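Local coordinates for extracellular solute-binding protein, family 1 (Trichodesmium erythraeum IMS101, PDB 6G7P) that binds ferric iron and probably delivers it to an ABC importer, as a periplasmic solute-binding protein, at residues Ser99-Val104 with Asn195-Ala200. Sequence-based numbering, arbitrary orientation.
With FE (Fe (III) ion), chain C.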
loop_
_atom_site.group_PDB
_atom_site.type_symbol
_atom_site.label_atom_id
_atom_site.label_comp_id
_atom_site.label_asym_id
_atom_site.label_seq_id
_atom_site.Cartn_x
_atom_site.Cartn_y
_atom_site.Cartn_z
ATOM N N SER A 99 -1.191 6.084 6.287
ATOM C CA SER A 99 -2.006 4.901 6.611
ATOM C C SER A 99 -1.268 3.697 6.072
ATOM O O SER A 99 -0.367 3.816 5.242
ATOM C CB SER A 99 -3.442 4.960 6.060
ATOM O OG SER A 99 -3.501 4.934 4.626
ATOM N N LYS A 100 -1.666 2.523 6.524
ATOM C CA LYS A 100 -0.953 1.270 6.277
ATOM C C LYS A 100 -1.886 0.224 5.719
ATOM O O LYS A 100 -3.036 0.084 6.167
ATOM C CB LYS A 100 -0.417 0.808 7.672
ATOM C CG LYS A 100 0.255 -0.526 7.752
ATOM C CD LYS A 100 0.891 -0.641 9.156
ATOM C CE LYS A 100 -0.156 -0.788 10.284
ATOM N NZ LYS A 100 0.586 -1.118 11.542
ATOM N N ARG A 101 -1.362 -0.549 4.754
ATOM C CA ARG A 101 -2.055 -1.716 4.186
ATOM C C ARG A 101 -1.157 -2.913 4.333
ATOM O O ARG A 101 0.050 -2.797 4.447
ATOM C CB ARG A 101 -2.470 -1.478 2.744
ATOM C CG ARG A 101 -1.306 -1.137 1.748
ATOM C CD ARG A 101 -0.985 0.377 1.553
ATOM N NE ARG A 101 -2.164 1.142 1.070
ATOM C CZ ARG A 101 -2.625 1.125 -0.148
ATOM N NH1 ARG A 101 -3.709 1.837 -0.459
ATOM N NH2 ARG A 101 -2.049 0.429 -1.080
ATOM N N ALA A 102 -1.723 -4.090 4.332
ATOM C CA ALA A 102 -0.936 -5.347 4.330
ATOM C C ALA A 102 -1.217 -6.134 3.064
ATOM O O ALA A 102 -2.358 -6.191 2.633
ATOM C CB ALA A 102 -1.318 -6.140 5.562
ATOM N N ARG A 103 -0.206 -6.750 2.491
ATOM C CA ARG A 103 -0.385 -7.621 1.298
ATOM C C ARG A 103 -0.442 -9.040 1.850
ATOM O O ARG A 103 0.539 -9.581 2.358
ATOM C CB ARG A 103 0.667 -7.387 0.208
ATOM C CG ARG A 103 0.245 -7.981 -1.108
ATOM C CD ARG A 103 0.819 -7.211 -2.299
ATOM N NE ARG A 103 0.285 -7.593 -3.584
ATOM C CZ ARG A 103 -0.949 -7.280 -4.023
ATOM N NH1 ARG A 103 -1.728 -6.530 -3.288
ATOM N NH2 ARG A 103 -1.353 -7.661 -5.219
ATOM N N VAL A 104 -1.636 -9.627 1.779
ATOM C CA VAL A 104 -2.000 -10.809 2.559
ATOM C C VAL A 104 -2.424 -11.922 1.670
ATOM O O VAL A 104 -2.647 -11.746 0.450
ATOM C CB VAL A 104 -3.092 -10.468 3.556
ATOM C CG1 VAL A 104 -2.657 -9.384 4.485
ATOM C CG2 VAL A 104 -4.383 -10.080 2.847
ATOM N N ASN A 195 -4.311 -6.729 -1.229
ATOM C CA ASN A 195 -4.203 -5.856 -0.096
ATOM C C ASN A 195 -5.422 -6.048 0.800
ATOM O O ASN A 195 -6.560 -6.185 0.358
ATOM C CB ASN A 195 -4.033 -4.387 -0.496
ATOM C CG ASN A 195 -2.684 -4.081 -1.119
ATOM O OD1 ASN A 195 -1.718 -4.852 -0.942
ATOM N ND2 ASN A 195 -2.610 -2.956 -1.817
ATOM N N SER A 196 -5.160 -5.914 2.109
ATOM C CA SER A 196 -6.108 -6.118 3.142
ATOM C C SER A 196 -7.409 -5.300 2.955
ATOM O O SER A 196 -8.529 -5.820 3.169
ATOM C CB SER A 196 -5.443 -5.797 4.473
ATOM O OG SER A 196 -4.856 -4.462 4.466
ATOM N N TYR A 197 -7.270 -4.031 2.592
ATOM C CA TYR A 197 -8.437 -3.146 2.503
ATOM C C TYR A 197 -9.435 -3.529 1.422
ATOM O O TYR A 197 -10.575 -3.124 1.489
ATOM C CB TYR A 197 -7.990 -1.676 2.360
ATOM C CG TYR A 197 -7.150 -1.410 1.154
ATOM C CD1 TYR A 197 -7.699 -1.151 -0.064
ATOM C CD2 TYR A 197 -5.753 -1.420 1.226
ATOM C CE1 TYR A 197 -6.883 -0.883 -1.160
ATOM C CE2 TYR A 197 -4.945 -1.237 0.138
ATOM C CZ TYR A 197 -5.519 -0.967 -1.081
ATOM O OH TYR A 197 -4.748 -0.802 -2.198
ATOM N N TYR A 198 -9.020 -4.295 0.407
ATOM C CA TYR A 198 -9.989 -4.708 -0.629
ATOM C C TYR A 198 -10.992 -5.716 -0.073
ATOM O O TYR A 198 -12.134 -5.746 -0.533
ATOM C CB TYR A 198 -9.252 -5.285 -1.847
ATOM C CG TYR A 198 -8.496 -4.252 -2.648
ATOM C CD1 TYR A 198 -9.137 -3.212 -3.274
ATOM C CD2 TYR A 198 -7.114 -4.277 -2.732
ATOM C CE1 TYR A 198 -8.421 -2.275 -3.968
ATOM C CE2 TYR A 198 -6.405 -3.357 -3.430
ATOM C CZ TYR A 198 -7.082 -2.356 -4.063
ATOM O OH TYR A 198 -6.386 -1.382 -4.719
ATOM N N LEU A 199 -10.586 -6.588 0.867
ATOM C CA LEU A 199 -11.566 -7.501 1.505
ATOM C C LEU A 199 -12.517 -6.678 2.400
ATOM O O LEU A 199 -13.753 -6.836 2.336
ATOM C CB LEU A 199 -10.908 -8.625 2.254
ATOM C CG LEU A 199 -11.866 -9.641 2.856
ATOM C CD1 LEU A 199 -12.706 -10.341 1.804
ATOM C CD2 LEU A 199 -11.096 -10.648 3.697
ATOM N N ALA A 200 -11.980 -5.746 3.162
ATOM C CA ALA A 200 -12.796 -4.873 3.986
ATOM C C ALA A 200 -13.789 -4.076 3.168
ATOM O O ALA A 200 -14.947 -3.893 3.546
ATOM C CB ALA A 200 -11.869 -3.931 4.724
HETATM FE FE FE C . -5.253 0.053 -3.924
HETATM O O HOH W 1 -5.203 1.853 -2.888
HETATM O O HOH W 2 -5.880 1.378 -5.503
HETATM O O HOH W 3 -7.407 1.053 -3.844
#
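Tyr197 OH is gripped from several directions: it binds the iron(III) at 2.0 Å, accepts a nearly straight bond from Asn195 ND2 at 3.1 Å that lies in the amide plane, and sits 3.2 Å from Arg101 NH2. The Arg101 guanidinium lays one face against Tyr197 CE2, 3.3 Å from Arg101 CZ, its plane turned 43° from the ring. Bends at chi2 and chi3 bring the guanidinium round to the CE2 edge of the tyrosine, beside OH, and its NH1 reaches a water on the iron as well as the carboxylate of Glu270. With an alanine at Arg101, that water and Glu270 would probably lose their cationic partner, and the CE2 edge of Tyr197 its flat neighbour. The amide of Asn195 serves two neighbours, since its OD1 takes a weak bond from Arg103 NH1 at 2.9 Å, while Arg103 also forms a salt bridge with Asp177 and a hydrogen bond with Asn142. At the start of helix 196-204, Ser196 suits its place because its short hydroxyl, set between its own N and carbonyl carbon (chi1 54°), accepts from Ala102 N while Ser196 N donates to Ala102 O (2.9 Å). Tyr198 and Tyr141 complete the protein ligands of a site characteristic of ferric-binding proteins, where positive charge beside a phenol oxygen is likely to favour the phenolate that hard iron(III) prefers.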